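Local structure of Lmo0794 protein (Listeria monocytogenes, 3EW7) at residues S95-V100 / S149-S154; Q48-D53 / D67-S72. The protein is of unknown function but probably binds NAD or NADP on a Rossmann-type domain and may act as an oxidoreductase. The protein carries 3 engineered substitutions. All blocks are in the same frame, centred on the assembly; numbering follows the deposited sequence.

Contact 1 of 2, residues S95-V100 / S149-S154; sequences SPRLLV and SWTYIS
Two neighbouring parallel strands of a Rossmann-type sheet meet here, residues 97-100 and 150-154; the axes of the two short segments approach to 4.6 Å and diverge by 18°. Backbone bonds alternate along the pair: Leu-98 N gives to Ser-149 O, Thr-151 N to Leu-98 O, Val-100 N to Thr-151 O at 2.6 Å, and Ile-153 N to Val-100 O at 2.8 Å. The last three donors approach almost head-on to their carbonyls, whereas Leu-98 N stands above the carbonyl plane of Ser-149. On one face, Val-100 slants across Tyr-152; its CG1, anti to the backbone N (chi1 -161°), reaches CE1 of that ring at 3.4 Å, and Val-100 O lies over one ring face. Helix 131-142 covers Tyr-152, whose OH bonds to Gln-137. On the other face, the extended Arg-97 side chain brings NH2 to Thr-151 OG1 at 3.0 Å, close to the guanidinium plane and fairly straight (161°); NE adds a weak bond to the same oxygen. Leu-99 CD2 lies against a face of this guanidinium, nearer its margin than its middle, and Leu-99 CD1 packs on Ile-153 CG2 at 3.5 Å. Thr-151 OG1 must give its own hydrogen to His-203 O, and so meets Arg-97 as acceptor. A salt bridge from NH2 to Glu-197 balances the charge, which probably offsets the cost of burying it against the sheet.

Contact 2 of 2, residues Q48-D53 / D67-S72; sequences QKDIFD and DAYGIS. Engineered in segment 67-72: Ile-71 (natural residue Val).
Van der Waals packing carries the contact between the loops 48-53 and 67-72, with Ile-51 and Tyr-69 as its apolar core. Ile-51 points toward the second loop and slants across Tyr-69: its CG2 branch, wedged between backbone N and C, lies 3.5 Å from Tyr-69 CE1. The other branch runs out with CG1 anti to the backbone N (chi1 -170°), taking CD1 to 3.8 Å from Asp-67 OD1, so the isoleucine spans both the carboxylate and the phenol ring. At the tip of the phenol, OH comes 3.9 Å from Phe-52 CE2, the two side chains set roughly perpendicular. Ser-82 of helix 79-90 touches Ile-51, Phe-52 and Tyr-69 alike, and His-79 meets the Tyr-69 ring edge-to-face.

Polar bonds shape each loop from within. Asp-50 OD2 accepts from Phe-52 N at 3.1 Å, the donor standing above the carboxylate plane, while Asp-53 N bonds to Asp-50 O at 3.0 Å. Lys-49 NZ reaches Asp-53 O at 2.9 Å. In the second loop Tyr-69 N makes a weak bond to Asp-67 OD1, and Tyr-69 O accepts from His-79 NE2.

An Asx turn at Asp-50 leading into the 3-10 segment 51-53 thus packs on a second strand-to-helix loop, an arrangement belonging to the C-terminal edge of a Rossmann-type parallel sheet.

From the N terminus, contact 2 comes first: the chain leaves strand 45-48 through 48-53, passes helix 56-59 and strand 64-67, and returns in 67-72, closing a short loop of 13 intervening residues. Helix 79-90 then leads to 95-100, and contact 1 closes a longer excursion of 48 residues, with helix 131-142 on the way, when 149-154 joins the sheet. The two loops follow in series and neither nest nor cross. Strand 64-67 lies beside 97-101, so Asp-67 N probably bonds to Leu-99 O at 2.6 Å. Contact 1 joins adjacent strands, whereas contact 2 ties together the loops after strands 45-48 and 64-67, which have strands 26-31 and 2-6 between them.

Contact 1 of 2, residues S95-V100 / S149-S154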
loop_
_atom_site.group_PDB
_atom_site.type_symbol
_atom_site.label_atom_id
_atom_site.label_comp_id
_atom_site.label_asym_id
_atom_site.label_seq_id
_atom_site.Cartn_x
_atom_site.Cartn_y
_atom_site.Cartn_z
ATOM N N SER A 95 -8.462 11.628 7.088
ATOM C CA SER A 95 -8.700 11.855 5.658
ATOM C C SER A 95 -8.623 10.626 4.726
ATOM O O SER A 95 -9.635 10.377 4.028
ATOM C CB SER A 95 -7.731 12.986 5.183
ATOM O OG SER A 95 -6.421 12.608 5.539
ATOM N N PRO A 96 -7.428 10.075 4.437
ATOM C CA PRO A 96 -7.444 8.876 3.600
ATOM C C PRO A 96 -6.994 7.880 4.652
ATOM O O PRO A 96 -6.359 8.261 5.640
ATOM C CB PRO A 96 -6.319 9.106 2.579
ATOM C CG PRO A 96 -6.338 10.461 2.364
ATOM C CD PRO A 96 -6.404 10.958 3.821
ATOM N N ARG A 97 -7.303 6.620 4.461
ATOM C CA ARG A 97 -6.845 5.611 5.399
ATOM C C ARG A 97 -5.522 5.167 4.785
ATOM O O ARG A 97 -5.447 4.999 3.568
ATOM C CB ARG A 97 -7.840 4.452 5.422
ATOM C CG ARG A 97 -7.613 3.469 6.520
ATOM C CD ARG A 97 -8.721 2.466 6.532
ATOM N NE ARG A 97 -8.280 1.267 7.216
ATOM C CZ ARG A 97 -8.828 0.082 7.011
ATOM N NH1 ARG A 97 -9.830 -0.028 6.145
ATOM N NH2 ARG A 97 -8.357 -0.985 7.646
ATOM N N LEU A 98 -4.475 5.005 5.594
ATOM C CA LEU A 98 -3.225 4.564 4.998
ATOM C C LEU A 98 -3.082 3.079 5.269
ATOM O O LEU A 98 -2.926 2.672 6.416
ATOM C CB LEU A 98 -2.023 5.305 5.578
ATOM C CG LEU A 98 -0.700 4.902 4.917
ATOM C CD1 LEU A 98 -0.687 5.327 3.454
ATOM C CD2 LEU A 98 0.452 5.526 5.662
ATOM N N LEU A 99 -3.158 2.279 4.213
ATOM C CA LEU A 99 -3.031 0.832 4.321
ATOM C C LEU A 99 -1.612 0.453 3.868
ATOM O O LEU A 99 -1.262 0.606 2.696
ATOM C CB LEU A 99 -4.069 0.157 3.417
ATOM C CG LEU A 99 -4.480 -1.310 3.594
ATOM C CD1 LEU A 99 -3.363 -2.128 4.218
ATOM C CD2 LEU A 99 -5.700 -1.369 4.485
ATOM N N VAL A 100 -0.800 -0.036 4.796
ATOM C CA VAL A 100 0.572 -0.416 4.473
ATOM C C VAL A 100 0.674 -1.923 4.251
ATOM O O VAL A 100 0.319 -2.713 5.118
ATOM C CB VAL A 100 1.531 0.003 5.606
ATOM C CG1 VAL A 100 2.950 0.049 5.097
ATOM C CG2 VAL A 100 1.120 1.358 6.149
ATOM N N SER A 149 -5.201 7.828 10.558
ATOM C CA SER A 149 -5.797 6.555 10.204
ATOM C C SER A 149 -4.871 5.649 9.389
ATOM O O SER A 149 -4.550 5.946 8.236
ATOM C CB SER A 149 -7.091 6.806 9.442
ATOM O OG SER A 149 -7.807 5.600 9.301
ATOM N N TRP A 150 -4.461 4.530 9.983
ATOM C CA TRP A 150 -3.568 3.600 9.297
ATOM C C TRP A 150 -3.839 2.133 9.622
ATOM O O TRP A 150 -4.513 1.808 10.603
ATOM C CB TRP A 150 -2.122 3.900 9.677
ATOM C CG TRP A 150 -1.868 3.661 11.128
ATOM C CD1 TRP A 150 -2.140 4.505 12.157
ATOM C CD2 TRP A 150 -1.347 2.465 11.718
ATOM N NE1 TRP A 150 -1.824 3.912 13.356
ATOM C CE2 TRP A 150 -1.337 2.655 13.114
ATOM C CE3 TRP A 150 -0.890 1.244 11.198
ATOM C CZ2 TRP A 150 -0.887 1.674 14.001
ATOM C CZ3 TRP A 150 -0.443 0.268 12.083
ATOM C CH2 TRP A 150 -0.447 0.493 13.470
ATOM N N THR A 151 -3.298 1.254 8.783
ATOM C CA THR A 151 -3.402 -0.189 8.977
ATOM C C THR A 151 -2.229 -0.859 8.284
ATOM O O THR A 151 -1.909 -0.547 7.139
ATOM C CB THR A 151 -4.691 -0.799 8.390
ATOM O OG1 THR A 151 -5.835 -0.297 9.086
ATOM C CG2 THR A 151 -4.660 -2.308 8.540
ATOM N N TYR A 152 -1.578 -1.774 8.989
ATOM C CA TYR A 152 -0.456 -2.491 8.410
ATOM C C TYR A 152 -0.913 -3.931 8.212
ATOM O O TYR A 152 -1.343 -4.590 9.161
ATOM C CB TYR A 152 0.750 -2.455 9.341
ATOM C CG TYR A 152 2.061 -2.752 8.641
ATOM C CD1 TYR A 152 2.907 -1.718 8.241
ATOM C CD2 TYR A 152 2.437 -4.069 8.342
ATOM C CE1 TYR A 152 4.084 -1.983 7.562
ATOM C CE2 TYR A 152 3.614 -4.345 7.658
ATOM C CZ TYR A 152 4.434 -3.298 7.271
ATOM O OH TYR A 152 5.597 -3.554 6.589
ATOM N N ILE A 153 -0.826 -4.412 6.975
ATOM C CA ILE A 153 -1.247 -5.775 6.662
ATOM C C ILE A 153 -0.105 -6.710 6.241
ATOM O O ILE A 153 0.736 -6.357 5.407
ATOM C CB ILE A 153 -2.342 -5.773 5.558
ATOM C CG1 ILE A 153 -2.885 -7.187 5.362
ATOM C CG2 ILE A 153 -1.780 -5.229 4.253
ATOM C CD1 ILE A 153 -4.034 -7.254 4.384
ATOM N N SER A 154 -0.091 -7.895 6.848
ATOM C CA SER A 154 0.902 -8.924 6.565
ATOM C C SER A 154 0.195 -10.160 6.027
ATOM O O SER A 154 -0.930 -10.467 6.418
ATOM C CB SER A 154 1.676 -9.296 7.831
ATOM O OG SER A 154 2.543 -8.249 8.227
#

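Contact 2 of 2, residues Q48-D53 / D67-S72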
loop_
_atom_site.group_PDB
_atom_site.type_symbol
_atom_site.label_atom_id
_atom_site.label_comp_id
_atom_site.label_asym_id
_atom_site.label_seq_id
_atom_site.Cartn_x
_atom_site.Cartn_y
_atom_site.Cartn_z
ATOM N N GLN A 48 1.360 10.545 -11.575
ATOM C CA GLN A 48 2.770 10.195 -11.667
ATOM C C GLN A 48 3.545 10.989 -10.641
ATOM O O GLN A 48 3.846 12.161 -10.856
ATOM C CB GLN A 48 3.330 10.494 -13.054
ATOM C CG GLN A 48 4.801 10.121 -13.178
ATOM C CD GLN A 48 5.262 10.028 -14.619
ATOM O OE1 GLN A 48 5.857 10.962 -15.159
ATOM N NE2 GLN A 48 4.980 8.896 -15.255
ATOM N N LYS A 49 3.866 10.346 -9.526
ATOM C CA LYS A 49 4.595 11.013 -8.460
ATOM C C LYS A 49 5.298 9.985 -7.587
ATOM O O LYS A 49 4.724 8.956 -7.246
ATOM C CB LYS A 49 3.619 11.834 -7.617
ATOM C CG LYS A 49 4.021 13.278 -7.399
ATOM C CD LYS A 49 2.784 14.124 -7.112
ATOM C CE LYS A 49 3.090 15.616 -7.037
ATOM N NZ LYS A 49 3.641 16.038 -5.716
ATOM N N ASP A 50 6.548 10.242 -7.239
ATOM C CA ASP A 50 7.246 9.306 -6.383
ATOM C C ASP A 50 6.655 9.504 -5.003
ATOM O O ASP A 50 6.168 10.584 -4.682
ATOM C CB ASP A 50 8.744 9.589 -6.351
ATOM C CG ASP A 50 9.469 8.749 -5.311
ATOM O OD1 ASP A 50 9.438 7.494 -5.406
ATOM O OD2 ASP A 50 10.068 9.353 -4.389
ATOM N N ILE A 51 6.703 8.458 -4.191
ATOM C CA ILE A 51 6.150 8.493 -2.849
ATOM C C ILE A 51 6.675 9.671 -2.018
ATOM O O ILE A 51 5.921 10.355 -1.324
ATOM C CB ILE A 51 6.436 7.147 -2.139
ATOM C CG1 ILE A 51 5.665 7.062 -0.831
ATOM C CG2 ILE A 51 7.925 6.981 -1.917
ATOM C CD1 ILE A 51 5.746 5.702 -0.199
ATOM N N PHE A 52 7.972 9.920 -2.120
ATOM C CA PHE A 52 8.608 10.990 -1.365
ATOM C C PHE A 52 8.099 12.390 -1.668
ATOM O O PHE A 52 8.216 13.284 -0.831
ATOM C CB PHE A 52 10.118 10.926 -1.584
ATOM C CG PHE A 52 10.785 9.842 -0.804
ATOM C CD1 PHE A 52 10.939 9.961 0.571
ATOM C CD2 PHE A 52 11.207 8.673 -1.428
ATOM C CE1 PHE A 52 11.503 8.934 1.319
ATOM C CE2 PHE A 52 11.778 7.627 -0.678
ATOM C CZ PHE A 52 11.925 7.763 0.696
ATOM N N ASP A 53 7.526 12.579 -2.853
ATOM C CA ASP A 53 7.017 13.888 -3.258
ATOM C C ASP A 53 5.539 14.083 -2.977
ATOM O O ASP A 53 4.987 15.147 -3.255
ATOM C CB ASP A 53 7.238 14.118 -4.753
ATOM C CG ASP A 53 8.664 13.893 -5.170
ATOM O OD1 ASP A 53 9.575 14.396 -4.474
ATOM O OD2 ASP A 53 8.866 13.219 -6.203
ATOM N N ASP A 67 -0.244 1.606 0.517
ATOM C CA ASP A 67 1.190 1.771 0.372
ATOM C C ASP A 67 1.805 0.420 0.033
ATOM O O ASP A 67 2.096 -0.391 0.920
ATOM C CB ASP A 67 1.820 2.334 1.656
ATOM C CG ASP A 67 3.327 2.563 1.518
ATOM O OD1 ASP A 67 3.856 2.409 0.394
ATOM O OD2 ASP A 67 3.979 2.902 2.531
ATOM N N ALA A 68 1.961 0.172 -1.261
ATOM C CA ALA A 68 2.560 -1.060 -1.725
ATOM C C ALA A 68 3.867 -0.645 -2.390
ATOM O O ALA A 68 4.093 -0.865 -3.584
ATOM C CB ALA A 68 1.650 -1.738 -2.708
ATOM N N TYR A 69 4.720 -0.013 -1.597
ATOM C CA TYR A 69 6.007 0.466 -2.063
ATOM C C TYR A 69 7.023 -0.661 -2.086
ATOM O O TYR A 69 6.981 -1.567 -1.247
ATOM C CB TYR A 69 6.494 1.564 -1.132
ATOM C CG TYR A 69 7.774 2.232 -1.560
ATOM C CD1 TYR A 69 7.786 3.136 -2.621
ATOM C CD2 TYR A 69 8.964 2.017 -0.858
ATOM C CE1 TYR A 69 8.948 3.820 -2.966
ATOM C CE2 TYR A 69 10.130 2.692 -1.197
ATOM C CZ TYR A 69 10.111 3.593 -2.247
ATOM O OH TYR A 69 11.247 4.293 -2.566
ATOM N N GLY A 70 7.942 -0.594 -3.045
ATOM C CA GLY A 70 8.977 -1.609 -3.153
ATOM C C GLY A 70 8.909 -2.414 -4.436
ATOM O O GLY A 70 8.716 -3.625 -4.400
ATOM N N ILE A 71 9.074 -1.733 -5.567
ATOM C CA ILE A 71 9.023 -2.371 -6.880
ATOM C C ILE A 71 10.416 -2.695 -7.414
ATOM O O ILE A 71 10.560 -3.444 -8.383
ATOM C CB ILE A 71 8.348 -1.448 -7.908
ATOM C CG1 ILE A 71 6.974 -1.021 -7.386
ATOM C CG2 ILE A 71 8.239 -2.160 -9.265
ATOM C CD1 ILE A 71 6.375 0.182 -8.122
ATOM N N SER A 72 11.438 -2.126 -6.779
ATOM C CA SER A 72 12.813 -2.327 -7.226
ATOM C C SER A 72 13.813 -2.364 -6.071
ATOM O O SER A 72 13.464 -2.099 -4.922
ATOM C CB SER A 72 13.196 -1.210 -8.186
ATOM O OG SER A 72 13.358 -0.009 -7.460
#